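Local coordinates for protein annexin A8 (Homo sapiens, PDB 1W3W) that binds calcium and acidic phospholipids as an annexin and acts as an indirect inhibitor of the thromboplastin-specific complex in blood coagulation, at residues A[254-259]-A[296-301]; A[264-269]-A[274-279]. All coordinates share one frame; numbering follows the deposited sequence.

Contact 1 (A[254-259]-A[296-301]); sequences LHSYFA and KKMYGK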
loop_
_atom_site.group_PDB
_atom_site.type_symbol
_atom_site.label_atom_id
_atom_site.label_comp_id
_atom_site.label_asym_id
_atom_site.label_seq_id
_atom_site.Cartn_x
_atom_site.Cartn_y
_atom_site.Cartn_z
ATOM N N LEU A 254 -0.863 3.010 11.578
ATOM C CA LEU A 254 -0.800 2.448 10.240
ATOM C C LEU A 254 -2.061 1.670 9.838
ATOM O O LEU A 254 -2.521 1.759 8.709
ATOM C CB LEU A 254 0.408 1.532 10.188
ATOM C CG LEU A 254 0.889 1.048 8.842
ATOM C CD1 LEU A 254 1.141 2.222 7.900
ATOM C CD2 LEU A 254 2.147 0.221 9.084
ATOM N N HIS A 255 -2.606 0.902 10.768
ATOM C CA HIS A 255 -3.764 0.059 10.490
ATOM C C HIS A 255 -4.986 0.915 10.183
ATOM O O HIS A 255 -5.765 0.614 9.285
ATOM C CB HIS A 255 -4.049 -0.870 11.681
ATOM C CG HIS A 255 -2.824 -1.529 12.232
ATOM N ND1 HIS A 255 -2.018 -2.346 11.470
ATOM C CD2 HIS A 255 -2.246 -1.464 13.455
ATOM C CE1 HIS A 255 -1.005 -2.773 12.205
ATOM N NE2 HIS A 255 -1.122 -2.251 13.415
ATOM N N SER A 256 -5.139 1.990 10.938
ATOM C CA SER A 256 -6.189 2.976 10.706
ATOM C C SER A 256 -6.020 3.692 9.349
ATOM O O SER A 256 -7.018 4.013 8.678
ATOM C CB SER A 256 -6.200 3.975 11.869
ATOM O OG SER A 256 -6.988 5.102 11.574
ATOM N N TYR A 257 -4.772 3.920 8.934
ATOM C CA TYR A 257 -4.497 4.518 7.625
ATOM C C TYR A 257 -5.058 3.636 6.501
ATOM O O TYR A 257 -5.724 4.117 5.575
ATOM C CB TYR A 257 -2.983 4.750 7.404
ATOM C CG TYR A 257 -2.668 5.041 5.948
ATOM C CD1 TYR A 257 -3.064 6.223 5.357
ATOM C CD2 TYR A 257 -2.014 4.102 5.150
ATOM C CE1 TYR A 257 -2.831 6.465 4.016
ATOM C CE2 TYR A 257 -1.773 4.345 3.819
ATOM C CZ TYR A 257 -2.166 5.523 3.261
ATOM O OH TYR A 257 -1.911 5.761 1.933
ATOM N N PHE A 258 -4.766 2.344 6.574
ATOM C CA PHE A 258 -5.215 1.415 5.540
ATOM C C PHE A 258 -6.724 1.289 5.511
ATOM O O PHE A 258 -7.293 1.169 4.434
ATOM C CB PHE A 258 -4.542 0.043 5.678
ATOM C CG PHE A 258 -3.098 0.053 5.279
ATOM C CD1 PHE A 258 -2.113 -0.235 6.185
ATOM C CD2 PHE A 258 -2.730 0.385 3.980
ATOM C CE1 PHE A 258 -0.765 -0.202 5.811
ATOM C CE2 PHE A 258 -1.405 0.422 3.610
ATOM C CZ PHE A 258 -0.418 0.125 4.535
ATOM N N ALA A 259 -7.371 1.318 6.676
ATOM C CA ALA A 259 -8.837 1.288 6.731
ATOM C C ALA A 259 -9.403 2.473 5.963
ATOM O O ALA A 259 -10.361 2.330 5.221
ATOM C CB ALA A 259 -9.343 1.322 8.171
ATOM N N LYS A 296 -14.599 -0.993 11.114
ATOM C CA LYS A 296 -15.845 -1.085 11.882
ATOM C C LYS A 296 -15.958 0.026 12.907
ATOM O O LYS A 296 -17.010 0.655 13.030
ATOM C CB LYS A 296 -15.920 -2.421 12.634
ATOM C CG LYS A 296 -16.893 -3.398 12.069
ATOM C CD LYS A 296 -17.026 -4.614 12.986
ATOM C CE LYS A 296 -18.431 -4.731 13.523
ATOM N NZ LYS A 296 -18.685 -6.091 14.003
ATOM N N LYS A 297 -14.880 0.244 13.651
ATOM C CA LYS A 297 -14.863 1.252 14.709
ATOM C C LYS A 297 -15.039 2.649 14.141
ATOM O O LYS A 297 -15.786 3.449 14.698
ATOM C CB LYS A 297 -13.561 1.206 15.513
ATOM C CG LYS A 297 -13.412 0.006 16.449
ATOM C CD LYS A 297 -12.722 0.418 17.779
ATOM C CE LYS A 297 -12.724 -0.700 18.832
ATOM N NZ LYS A 297 -13.118 -2.042 18.306
ATOM N N MET A 298 -14.380 2.932 13.017
ATOM C CA MET A 298 -14.342 4.278 12.459
ATOM C C MET A 298 -15.618 4.623 11.698
ATOM O O MET A 298 -16.074 5.756 11.752
ATOM C CB MET A 298 -13.127 4.460 11.533
ATOM C CG MET A 298 -11.769 4.254 12.220
ATOM S SD MET A 298 -10.428 3.907 11.007
ATOM C CE MET A 298 -10.430 5.506 10.231
ATOM N N TYR A 299 -16.200 3.648 11.008
ATOM C CA TYR A 299 -17.284 3.911 10.064
ATOM C C TYR A 299 -18.646 3.304 10.437
ATOM O O TYR A 299 -19.626 3.555 9.743
ATOM C CB TYR A 299 -16.863 3.444 8.668
ATOM C CG TYR A 299 -15.596 4.124 8.199
ATOM C CD1 TYR A 299 -14.455 3.390 7.869
ATOM C CD2 TYR A 299 -15.529 5.513 8.109
ATOM C CE1 TYR A 299 -13.290 4.029 7.469
ATOM C CE2 TYR A 299 -14.387 6.147 7.704
ATOM C CZ TYR A 299 -13.269 5.405 7.387
ATOM O OH TYR A 299 -12.127 6.064 6.986
ATOM N N GLY A 300 -18.696 2.509 11.504
ATOM C CA GLY A 300 -19.931 1.888 11.967
ATOM C C GLY A 300 -20.532 0.860 11.015
ATOM O O GLY A 300 -21.737 0.599 11.045
ATOM N N LYS A 301 -19.694 0.297 10.153
ATOM C CA LYS A 301 -20.085 -0.782 9.252
ATOM C C LYS A 301 -18.845 -1.596 8.885
ATOM O O LYS A 301 -17.721 -1.109 9.031
ATOM C CB LYS A 301 -20.724 -0.231 7.987
ATOM C CG LYS A 301 -19.973 0.907 7.324
ATOM C CD LYS A 301 -20.682 1.351 6.033
ATOM C CE LYS A 301 -21.130 2.813 6.072
ATOM N NZ LYS A 301 -22.625 2.960 6.053
#

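Contact 2 (A[264-269]-A[274-279]); sequences YAMKGA and GTLIRN. With CA (calcium ion), chain B.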
loop_
_atom_site.group_PDB
_atom_site.type_symbol
_atom_site.label_atom_id
_atom_site.label_comp_id
_atom_site.label_asym_id
_atom_site.label_seq_id
_atom_site.Cartn_x
_atom_site.Cartn_y
_atom_site.Cartn_z
ATOM N N TYR A 264 -12.129 5.224 1.286
ATOM C CA TYR A 264 -12.206 6.243 0.252
ATOM C C TYR A 264 -12.054 5.682 -1.158
ATOM O O TYR A 264 -12.486 6.310 -2.109
ATOM C CB TYR A 264 -11.243 7.398 0.528
ATOM C CG TYR A 264 -11.778 8.338 1.599
ATOM C CD1 TYR A 264 -11.185 8.406 2.859
ATOM C CD2 TYR A 264 -12.906 9.130 1.362
ATOM C CE1 TYR A 264 -11.681 9.261 3.852
ATOM C CE2 TYR A 264 -13.414 9.980 2.352
ATOM C CZ TYR A 264 -12.789 10.039 3.594
ATOM O OH TYR A 264 -13.279 10.869 4.583
ATOM N N ALA A 265 -11.512 4.474 -1.286
ATOM C CA ALA A 265 -11.547 3.746 -2.549
ATOM C C ALA A 265 -12.981 3.402 -2.974
ATOM O O ALA A 265 -13.243 3.226 -4.152
ATOM C CB ALA A 265 -10.741 2.466 -2.442
ATOM N N MET A 266 -13.884 3.278 -2.004
ATOM C CA MET A 266 -15.256 2.838 -2.252
ATOM C C MET A 266 -16.306 3.935 -2.101
ATOM O O MET A 266 -17.341 3.878 -2.757
ATOM C CB MET A 266 -15.591 1.646 -1.344
ATOM C CG MET A 266 -14.963 0.351 -1.847
ATOM S SD MET A 266 -15.261 -1.094 -0.836
ATOM C CE MET A 266 -14.351 -0.725 0.589
ATOM N N LYS A 267 -16.042 4.935 -1.269
ATOM C CA LYS A 267 -17.030 5.979 -0.954
ATOM C C LYS A 267 -17.428 6.763 -2.200
ATOM O O LYS A 267 -16.598 7.031 -3.063
ATOM C CB LYS A 267 -16.474 6.933 0.117
ATOM C CG LYS A 267 -17.259 8.249 0.320
ATOM C CD LYS A 267 -18.091 8.250 1.595
ATOM C CE LYS A 267 -19.363 7.399 1.476
ATOM N NZ LYS A 267 -20.600 8.239 1.322
ATOM N N GLY A 268 -18.709 7.120 -2.294
ATOM C CA GLY A 268 -19.197 7.911 -3.418
ATOM C C GLY A 268 -19.288 7.125 -4.712
ATOM O O GLY A 268 -19.272 5.888 -4.706
ATOM N N ALA A 269 -19.363 7.848 -5.828
ATOM C CA ALA A 269 -19.626 7.244 -7.140
ATOM C C ALA A 269 -18.451 6.414 -7.640
ATOM O O ALA A 269 -17.306 6.859 -7.589
ATOM C CB ALA A 269 -19.966 8.327 -8.162
ATOM N N GLY A 274 -8.147 -0.302 -8.314
ATOM C CA GLY A 274 -6.703 -0.466 -8.152
ATOM C C GLY A 274 -6.281 -0.350 -6.696
ATOM O O GLY A 274 -5.502 -1.166 -6.197
ATOM N N THR A 275 -6.827 0.650 -6.014
ATOM C CA THR A 275 -6.539 0.908 -4.609
ATOM C C THR A 275 -7.128 -0.132 -3.668
ATOM O O THR A 275 -6.489 -0.528 -2.688
ATOM C CB THR A 275 -7.069 2.308 -4.248
ATOM O OG1 THR A 275 -6.337 3.267 -5.001
ATOM C CG2 THR A 275 -6.772 2.676 -2.811
ATOM N N LEU A 276 -8.347 -0.560 -3.961
ATOM C CA LEU A 276 -8.985 -1.647 -3.227
ATOM C C LEU A 276 -8.170 -2.943 -3.323
ATOM O O LEU A 276 -7.853 -3.571 -2.321
ATOM C CB LEU A 276 -10.399 -1.853 -3.782
ATOM C CG LEU A 276 -11.344 -2.860 -3.133
ATOM C CD1 LEU A 276 -11.604 -2.550 -1.670
ATOM C CD2 LEU A 276 -12.650 -2.839 -3.914
ATOM N N ILE A 277 -7.818 -3.331 -4.540
ATOM C CA ILE A 277 -7.054 -4.546 -4.774
ATOM C C ILE A 277 -5.712 -4.498 -4.061
ATOM O O ILE A 277 -5.364 -5.411 -3.318
ATOM C CB ILE A 277 -6.869 -4.770 -6.292
ATOM C CG1 ILE A 277 -8.207 -5.224 -6.917
ATOM C CG2 ILE A 277 -5.732 -5.756 -6.558
ATOM C CD1 ILE A 277 -8.260 -5.148 -8.432
ATOM N N ARG A 278 -4.960 -3.423 -4.275
ATOM C CA ARG A 278 -3.594 -3.324 -3.778
ATOM C C ARG A 278 -3.515 -3.388 -2.264
ATOM O O ARG A 278 -2.655 -4.067 -1.701
ATOM C CB ARG A 278 -2.944 -2.028 -4.280
ATOM C CG ARG A 278 -1.475 -1.875 -3.913
ATOM C CD ARG A 278 -0.827 -0.611 -4.493
ATOM N NE ARG A 278 -1.615 0.563 -4.146
ATOM C CZ ARG A 278 -2.433 1.227 -4.966
ATOM N NH1 ARG A 278 -2.599 0.876 -6.221
ATOM N NH2 ARG A 278 -3.116 2.253 -4.505
ATOM N N ASN A 279 -4.417 -2.690 -1.597
ATOM C CA ASN A 279 -4.399 -2.657 -0.149
ATOM C C ASN A 279 -4.866 -3.945 0.493
ATOM O O ASN A 279 -4.277 -4.381 1.483
ATOM C CB ASN A 279 -5.153 -1.428 0.346
ATOM C CG ASN A 279 -4.365 -0.174 0.105
ATOM O OD1 ASN A 279 -4.588 0.556 -0.867
ATOM N ND2 ASN A 279 -3.383 0.047 0.942
HETATM CA CA CA B . -18.637 3.551 -4.735
HETATM O O HOH W 1 -20.399 3.912 -3.139
#

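Contact 1 (A[254-259]-A[296-301])
M298 reaches from the last turn of helix 288-299 to S256 and A259 on the first turns of helix 254-266. Its CB sits 3.9 Å above the plane of the Y299 ring and over the ring's centre, a CH-pi contact with the next residue in sequence. From there CG runs anti to the carbonyl carbon (chi1 -60°), and the chain carries SD across to the other helix. SD is in van der Waals contact with the CB of A259 at 4.0 Å and lies 3.7 Å from OG of S256. A bend at chi3 (67°) then turns the CE methyl along S256, where it comes within 3.7 Å of OG and 4.0 Å of the backbone O of the same residue. The long, flexible thioether suits this place because it can touch a hydroxyl and a methyl at once, while A259 and S256 are short enough to admit it. Shortening M298 to an alanine would remove SD and CE, and is likely to open a gap beside A259 and leave the S256 hydroxyl without its sulfur and methyl neighbours.

Next in sequence, Y299 brings the edge of its ring toward the A259 carbonyl, CE1 standing 4.1 Å from O, which lies close to the ring plane. The ring is also stacked on Y263 and meets F295 edge to face, so an aromatic residue is well chosen here. G300, the first residue to leave the helix, has a positive phi of 66°, a conformation glycine adopts readily. Light, mainly van der Waals packing of this kind, between the first and third of five helices, belongs to the helical bundle of an annexin repeat, here the fourth.

Contact 2 (A[264-269]-A[274-279])
A265 and M266 meet T275 and L276 through aliphatic and thioether groups, so flat groups stay outside the interface itself. Behind T275 lies the guanidinium of R278: its NH2 makes a weak hydrogen bond to T275 OG1 (3.4 Å), while NE and NH1 form salt bridges with E118 and E101.

T275 divides its two branches accordingly. With OG1 beside the backbone N (chi1 -64°), CG2 lies opposite that N across the CA-CB bond and touches A265 CB at 4.0 Å, so a beta-branched residue serves polar and apolar neighbours together. A265 suits its place by being small: its CB also comes to 4.1 Å from L276 N, letting the two backbones approach closely. The M266 and L276 side chains cross at about a right angle. L276 offers CD1, and the bend at the end of M266 (chi3 -68°) sets CE 4.0 Å from that methyl, with SD similarly near. L303, M306 and I307 also pack on M266, and Y315 and L319 on L276, making both part of the hydrophobic core.

The backbone of the same methionine serves the ion: M266 O binds calcium at 2.4 Å, as does G268 O at 2.4 Å and one water, with G270 O and D310 OD2 completing the protein ligands. G268 has a positive phi, favourable to glycine. Loop carbonyls joined by a carboxylate from far along the chain make this the type II calcium site of annexins. The chemistry thus separates two roles, an apolar side chain fixed in the core and backbone carbonyls, hard oxygen ligands, presented to the ion.

The two contacts lie about 14 Å apart, centre to centre, in the fourth annexin repeat and share helix 254-266. Contact 1 joins the beginning of that helix to the end of helix 288-299; contact 2 joins its far end, with the loop that follows, to helix 273-283. Along the chain the order is 254-259, 264-269, 274-279, 296-301, so contact 2 falls wholly between the two segments of contact 1. They also touch, F258 packing against N279. One helix therefore carries the packing of contact 1 at its start and leads at its end into the calcium-binding loop of contact 2, which is probably membrane-facing, as in other annexins.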